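Long-range contacts in MccF (PDB 4IIY), which provides self-immunity to the antibiotic microcin C7, probably as a hydrolase of the peptidase S66 (LD-carboxypeptidase) family: residues G80-K85 against A98-E103; Y200-K205 against Y225-A230. The protein carries 1 engineered substitution. One frame throughout, in Å; residues are numbered along the deposited sequence.

Contact 1 (G80-K85 against A98-E103); sequences GKLTGK and AQEFNE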
loop_
_atom_site.group_PDB
_atom_site.type_symbol
_atom_site.label_atom_id
_atom_site.label_comp_id
_atom_site.label_asym_id
_atom_site.label_seq_id
_atom_site.Cartn_x
_atom_site.Cartn_y
_atom_site.Cartn_z
ATOM N N GLY B 80 -19.306 -18.700 10.662
ATOM C CA GLY B 80 -17.921 -19.078 10.882
ATOM C C GLY B 80 -17.562 -19.020 12.357
ATOM O O GLY B 80 -18.179 -18.290 13.130
ATOM N N LYS B 81 -16.550 -19.783 12.752
ATOM C CA LYS B 81 -16.219 -19.932 14.171
ATOM C C LYS B 81 -15.716 -18.655 14.868
ATOM O O LYS B 81 -15.657 -18.614 16.098
ATOM C CB LYS B 81 -15.217 -21.071 14.373
ATOM C CG LYS B 81 -13.834 -20.754 13.826
ATOM C CD LYS B 81 -12.953 -21.990 13.733
ATOM C CE LYS B 81 -12.346 -22.361 15.068
ATOM N NZ LYS B 81 -11.060 -23.093 14.871
ATOM N N LEU B 82 -15.365 -17.609 14.116
ATOM C CA LEU B 82 -14.928 -16.351 14.743
ATOM C C LEU B 82 -16.057 -15.325 14.879
ATOM O O LEU B 82 -15.841 -14.200 15.338
ATOM C CB LEU B 82 -13.737 -15.739 13.993
ATOM C CG LEU B 82 -12.482 -16.610 13.990
ATOM C CD1 LEU B 82 -11.362 -15.936 13.205
ATOM C CD2 LEU B 82 -12.014 -16.928 15.404
ATOM N N THR B 83 -17.262 -15.709 14.481
ATOM C CA THR B 83 -18.405 -14.821 14.648
ATOM C C THR B 83 -18.571 -14.461 16.120
ATOM O O THR B 83 -18.537 -15.329 16.996
ATOM C CB THR B 83 -19.677 -15.469 14.102
ATOM O OG1 THR B 83 -19.484 -15.751 12.710
ATOM C CG2 THR B 83 -20.882 -14.555 14.265
ATOM N N GLY B 84 -18.723 -13.173 16.403
ATOM C CA GLY B 84 -18.917 -12.728 17.772
ATOM C C GLY B 84 -17.645 -12.569 18.591
ATOM O O GLY B 84 -17.709 -12.267 19.785
ATOM N N LYS B 85 -16.486 -12.768 17.962
ATOM C CA LYS B 85 -15.201 -12.671 18.659
ATOM C C LYS B 85 -14.451 -11.409 18.254
ATOM O O LYS B 85 -14.657 -10.884 17.153
ATOM C CB LYS B 85 -14.331 -13.884 18.336
ATOM C CG LYS B 85 -15.026 -15.224 18.483
ATOM C CD LYS B 85 -15.301 -15.561 19.928
ATOM C CE LYS B 85 -15.808 -16.990 20.055
ATOM N NZ LYS B 85 -15.961 -17.397 21.478
ATOM N N ALA B 98 -7.388 -18.325 9.333
ATOM C CA ALA B 98 -7.233 -19.328 8.283
ATOM C C ALA B 98 -8.071 -20.568 8.591
ATOM O O ALA B 98 -8.718 -21.122 7.710
ATOM C CB ALA B 98 -5.771 -19.695 8.097
ATOM N N GLN B 99 -8.064 -20.979 9.856
ATOM C CA GLN B 99 -8.863 -22.129 10.282
ATOM C C GLN B 99 -10.353 -21.884 10.054
ATOM O O GLN B 99 -11.079 -22.779 9.613
ATOM C CB GLN B 99 -8.636 -22.408 11.771
ATOM C CG GLN B 99 -7.231 -22.855 12.158
ATOM C CD GLN B 99 -6.942 -22.690 13.651
ATOM O OE1 GLN B 99 -7.854 -22.530 14.469
ATOM N NE2 GLN B 99 -5.663 -22.726 14.009
ATOM N N GLU B 100 -10.823 -20.685 10.386
ATOM C CA GLU B 100 -12.238 -20.370 10.218
ATOM C C GLU B 100 -12.654 -20.595 8.764
ATOM O O GLU B 100 -13.696 -21.184 8.477
ATOM C CB GLU B 100 -12.530 -18.921 10.607
ATOM C CG GLU B 100 -14.029 -18.609 10.493
ATOM C CD GLU B 100 -14.407 -17.152 10.688
ATOM O OE1 GLU B 100 -13.698 -16.257 10.173
ATOM O OE2 GLU B 100 -15.447 -16.914 11.341
ATOM N N PHE B 101 -11.828 -20.106 7.845
ATOM C CA PHE B 101 -12.115 -20.236 6.422
ATOM C C PHE B 101 -12.048 -21.702 5.981
ATOM O O PHE B 101 -12.944 -22.203 5.298
ATOM C CB PHE B 101 -11.135 -19.382 5.602
ATOM C CG PHE B 101 -11.430 -19.362 4.128
ATOM C CD1 PHE B 101 -10.941 -20.354 3.287
ATOM C CD2 PHE B 101 -12.198 -18.342 3.576
ATOM C CE1 PHE B 101 -11.222 -20.332 1.918
ATOM C CE2 PHE B 101 -12.479 -18.311 2.215
ATOM C CZ PHE B 101 -11.987 -19.305 1.389
ATOM N N ASN B 102 -10.981 -22.391 6.378
ATOM C CA ASN B 102 -10.810 -23.782 5.976
ATOM C C ASN B 102 -11.985 -24.648 6.429
ATOM O O ASN B 102 -12.429 -25.540 5.701
ATOM C CB ASN B 102 -9.491 -24.355 6.507
ATOM C CG ASN B 102 -8.268 -23.795 5.790
ATOM O OD1 ASN B 102 -8.351 -23.343 4.656
ATOM N ND2 ASN B 102 -7.125 -23.831 6.460
ATOM N N GLU B 103 -12.495 -24.374 7.624
ATOM C CA GLU B 103 -13.604 -25.158 8.165
ATOM C C GLU B 103 -14.865 -25.039 7.314
ATOM O O GLU B 103 -15.646 -25.984 7.211
ATOM C CB GLU B 103 -13.877 -24.774 9.617
ATOM C CG GLU B 103 -12.828 -25.315 10.569
ATOM C CD GLU B 103 -13.094 -24.931 12.010
ATOM O OE1 GLU B 103 -14.076 -24.203 12.258
ATOM O OE2 GLU B 103 -12.320 -25.352 12.893
HETATM O O HOH W 1 -15.589 -21.623 10.697
HETATM O O HOH W 2 -17.156 -14.755 11.119
#
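Lys81 and Leu82, in the turn that leaves strand 76-79, meet Glu100 in a mainly polar loop-to-helix contact, and Lys81 also meets Glu103. It sits within a beta-alpha-beta crossover of the six-stranded sheet: helix 94-105 carries the chain from edge strand 76-79 to parallel strand 110-115, across intervening strand 45-49. The buried carboxylate of Glu100 is the hub. With CG anti to the backbone N (chi1 -177°) and the chain extended beyond it, the group reaches the turn, where OE2 accepts the amide of Leu82 (N to OE2 2.9 Å, angle at the hydrogen 152°). This N-H comes from above the carboxylate plane, 55° out of it. Water 2 donates to the same oxygen at 2.8 Å and also donates to Thr83 OG1, while Glu100 OE1 accepts from Ser50 N; both carboxylate oxygens are thus held, which should restrict rotation of the group. The type I turn from Gly80 to Thr83 shapes the receiving loop, with Thr83 N and OG1 both reaching Gly80 O from one face of its plane and OG1 further tied to Ser79 OG. The aliphatic part of Lys81 runs antiparallel alongside the Glu100 chain, CG lying 3.9 Å from Glu100 CB. Bent at its third torsion, the lysine chain lies roughly perpendicular to the Glu103 side chain, and NZ forms a salt bridge 3.3 Å long to Glu103 OE2. That bond is weak, as is the one from Lys81 NZ to Gln99 OE1 at 3.3 Å, consistent with an exposed, loosely held ammonium. Closer to the backbone, water 1 accepts from Lys81 N at 2.9 Å and donates to the Glu100 carbonyl O at 3.0 Å.

Contact 2 (Y200-K205 against Y225-A230); sequences YTLPEK and YKNNCA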
loop_
_atom_site.group_PDB
_atom_site.type_symbol
_atom_site.label_atom_id
_atom_site.label_comp_id
_atom_site.label_asym_id
_atom_site.label_seq_id
_atom_site.Cartn_x
_atom_site.Cartn_y
_atom_site.Cartn_z
ATOM N N TYR B 200 -24.581 -7.037 -18.365
ATOM C CA TYR B 200 -24.952 -6.385 -17.116
ATOM C C TYR B 200 -26.018 -5.310 -17.294
ATOM O O TYR B 200 -25.999 -4.551 -18.266
ATOM C CB TYR B 200 -23.723 -5.769 -16.445
ATOM C CG TYR B 200 -22.890 -6.777 -15.698
ATOM C CD1 TYR B 200 -23.213 -7.143 -14.392
ATOM C CD2 TYR B 200 -21.783 -7.367 -16.291
ATOM C CE1 TYR B 200 -22.466 -8.070 -13.702
ATOM C CE2 TYR B 200 -21.026 -8.299 -15.604
ATOM C CZ TYR B 200 -21.373 -8.642 -14.316
ATOM O OH TYR B 200 -20.619 -9.577 -13.645
ATOM N N THR B 201 -26.929 -5.251 -16.327
ATOM C CA THR B 201 -27.817 -4.116 -16.167
ATOM C C THR B 201 -27.027 -2.957 -15.573
ATOM O O THR B 201 -25.969 -3.155 -14.963
ATOM C CB THR B 201 -28.970 -4.462 -15.217
ATOM O OG1 THR B 201 -28.434 -4.939 -13.974
ATOM C CG2 THR B 201 -29.839 -5.545 -15.820
ATOM N N LEU B 202 -27.535 -1.749 -15.769
ATOM C CA LEU B 202 -26.919 -0.542 -15.242
ATOM C C LEU B 202 -27.815 0.000 -14.143
ATOM O O LEU B 202 -28.949 0.389 -14.415
ATOM C CB LEU B 202 -26.803 0.502 -16.353
ATOM C CG LEU B 202 -26.158 1.832 -15.956
ATOM C CD1 LEU B 202 -24.671 1.648 -15.697
ATOM C CD2 LEU B 202 -26.391 2.889 -17.039
ATOM N N PRO B 203 -27.332 0.014 -12.887
ATOM C CA PRO B 203 -28.181 0.595 -11.838
ATOM C C PRO B 203 -28.610 2.019 -12.186
ATOM O O PRO B 203 -27.810 2.824 -12.653
ATOM C CB PRO B 203 -27.268 0.587 -10.609
ATOM C CG PRO B 203 -26.351 -0.570 -10.860
ATOM C CD PRO B 203 -26.086 -0.543 -12.338
ATOM N N GLU B 204 -29.883 2.322 -11.950
ATOM C CA GLU B 204 -30.413 3.634 -12.300
ATOM C C GLU B 204 -29.858 4.719 -11.393
ATOM O O GLU B 204 -29.602 5.837 -11.841
ATOM C CB GLU B 204 -31.940 3.629 -12.250
ATOM C CG GLU B 204 -32.568 2.795 -13.358
ATOM C CD GLU B 204 -34.083 2.863 -13.375
ATOM O OE1 GLU B 204 -34.695 2.998 -12.293
ATOM O OE2 GLU B 204 -34.664 2.780 -14.479
ATOM N N LYS B 205 -29.650 4.378 -10.126
ATOM C CA LYS B 205 -29.154 5.327 -9.137
ATOM C C LYS B 205 -28.143 4.625 -8.246
ATOM O O LYS B 205 -28.185 3.397 -8.097
ATOM C CB LYS B 205 -30.300 5.845 -8.265
ATOM C CG LYS B 205 -31.403 6.580 -9.010
ATOM C CD LYS B 205 -30.943 7.954 -9.432
ATOM C CE LYS B 205 -32.077 8.726 -10.087
ATOM N NZ LYS B 205 -33.222 8.925 -9.162
ATOM N N TYR B 225 -27.598 9.374 -6.730
ATOM C CA TYR B 225 -26.996 9.967 -7.908
ATOM C C TYR B 225 -27.419 9.236 -9.168
ATOM O O TYR B 225 -27.507 8.012 -9.184
ATOM C CB TYR B 225 -25.481 9.856 -7.794
ATOM C CG TYR B 225 -24.858 10.615 -6.648
ATOM C CD1 TYR B 225 -25.105 11.968 -6.464
ATOM C CD2 TYR B 225 -23.997 9.980 -5.764
ATOM C CE1 TYR B 225 -24.516 12.666 -5.423
ATOM C CE2 TYR B 225 -23.408 10.663 -4.723
ATOM C CZ TYR B 225 -23.669 12.009 -4.559
ATOM O OH TYR B 225 -23.082 12.710 -3.528
ATOM N N LYS B 226 -27.646 9.982 -10.243
ATOM C CA LYS B 226 -27.793 9.352 -11.546
ATOM C C LYS B 226 -26.488 8.640 -11.912
ATOM O O LYS B 226 -25.401 9.079 -11.539
ATOM C CB LYS B 226 -28.146 10.387 -12.615
ATOM C CG LYS B 226 -29.515 11.026 -12.420
ATOM C CD LYS B 226 -30.630 10.120 -12.926
ATOM C CE LYS B 226 -32.005 10.707 -12.626
ATOM N NZ LYS B 226 -32.139 12.116 -13.090
ATOM N N ASN B 227 -26.601 7.556 -12.664
ATOM C CA ASN B 227 -25.408 6.808 -13.034
ATOM C C ASN B 227 -24.577 7.539 -14.070
ATOM O O ASN B 227 -25.011 7.733 -15.202
ATOM C CB ASN B 227 -25.757 5.406 -13.507
ATOM C CG ASN B 227 -24.619 4.444 -13.292
ATOM O OD1 ASN B 227 -23.454 4.790 -13.503
ATOM N ND2 ASN B 227 -24.940 3.254 -12.813
ATOM N N ASN B 228 -23.375 7.932 -13.669
ATOM C CA ASN B 228 -22.487 8.719 -14.513
ATOM C C ASN B 228 -21.308 7.918 -15.060
ATOM O O ASN B 228 -20.268 8.484 -15.405
ATOM C CB ASN B 228 -21.993 9.956 -13.760
ATOM C CG ASN B 228 -21.220 9.606 -12.504
ATOM O OD1 ASN B 228 -21.290 8.481 -12.007
ATOM N ND2 ASN B 228 -20.477 10.577 -11.978
ATOM N N CYS B 229 -21.457 6.603 -15.131
ATOM C CA CYS B 229 -20.474 5.722 -15.757
ATOM C C CYS B 229 -20.149 6.237 -17.165
ATOM O O CYS B 229 -21.066 6.671 -17.883
ATOM C CB CYS B 229 -21.072 4.311 -15.823
ATOM S SG CYS B 229 -19.982 2.969 -16.325
ATOM N N ALA B 230 -18.889 6.168 -17.578
ATOM C CA ALA B 230 -18.477 6.653 -18.893
ATOM C C ALA B 230 -17.627 5.606 -19.588
ATOM O O ALA B 230 -16.819 4.924 -18.948
ATOM C CB ALA B 230 -17.703 7.961 -18.766
HETATM O O HOH W 3 -29.095 6.937 -14.038
#
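Asn227 reaches Pro203 with its amide, ND2 donating to Pro203 O at 2.9 Å along a nearly straight line (168° at the hydrogen). The oxygen is met on a lone pair in its carbonyl plane, and it lies only 5° out of the Asn227 amide plane. Leu202 approaches from the opposite direction and sets CD1 3.3 Å from the same ND2. Beyond this, the segments run antiparallel as they enter the small two-stranded sheet of 205-206 and 225-226, where Lys205 and Lys226 form a non-hydrogen-bonded pair and a backbone bond joins Tyr225 to Trp206. Here Lys205 CA makes a CH...O contact with Tyr225 O at 3.2 Å. The two lysine chains, each bent at its second and fourth torsions, lie side by side and point the same way; Lys205 CE and Lys226 CE are tight at 3.2 Å, yet Lys205 NZ and Lys226 NZ diverge to 5.2 Å, which probably eases the like charges. Water 3 accepts from Asn227 N at 2.9 Å. What positions the asparagine is an Asx turn, Cys229 N donating to Asn227 OD1 at 3.2 Å, together with Lys302 NZ on OD1 and Asp335 OD2 accepting from ND2. With an alanine here, Pro203 O would probably be left without its side-chain donor, and Lys302 and Asp335 without the amide that both of them hold.

Overall arrangement
The two contacts follow one another along the chain and lie on opposite sides of its centre, with centres 36 Å apart and nearest atoms about 20 Å apart, so neither touches the other. Contact 1 packs the loop after edge strand 76-79 of the six-stranded sheet against the helix that follows it, whereas contact 2 joins short strands beside the eight-stranded one. Neither lines the inhibitor pocket: the side chain of Glu100 is about 14 Å from the bound glutamylsulfamoyl inosine, and that of Tyr225 about 13 Å. The predicted catalytic residues are Glu270, His338 and the nucleophile position, occupied here by the engineered Ala145; both contacts lie away from them.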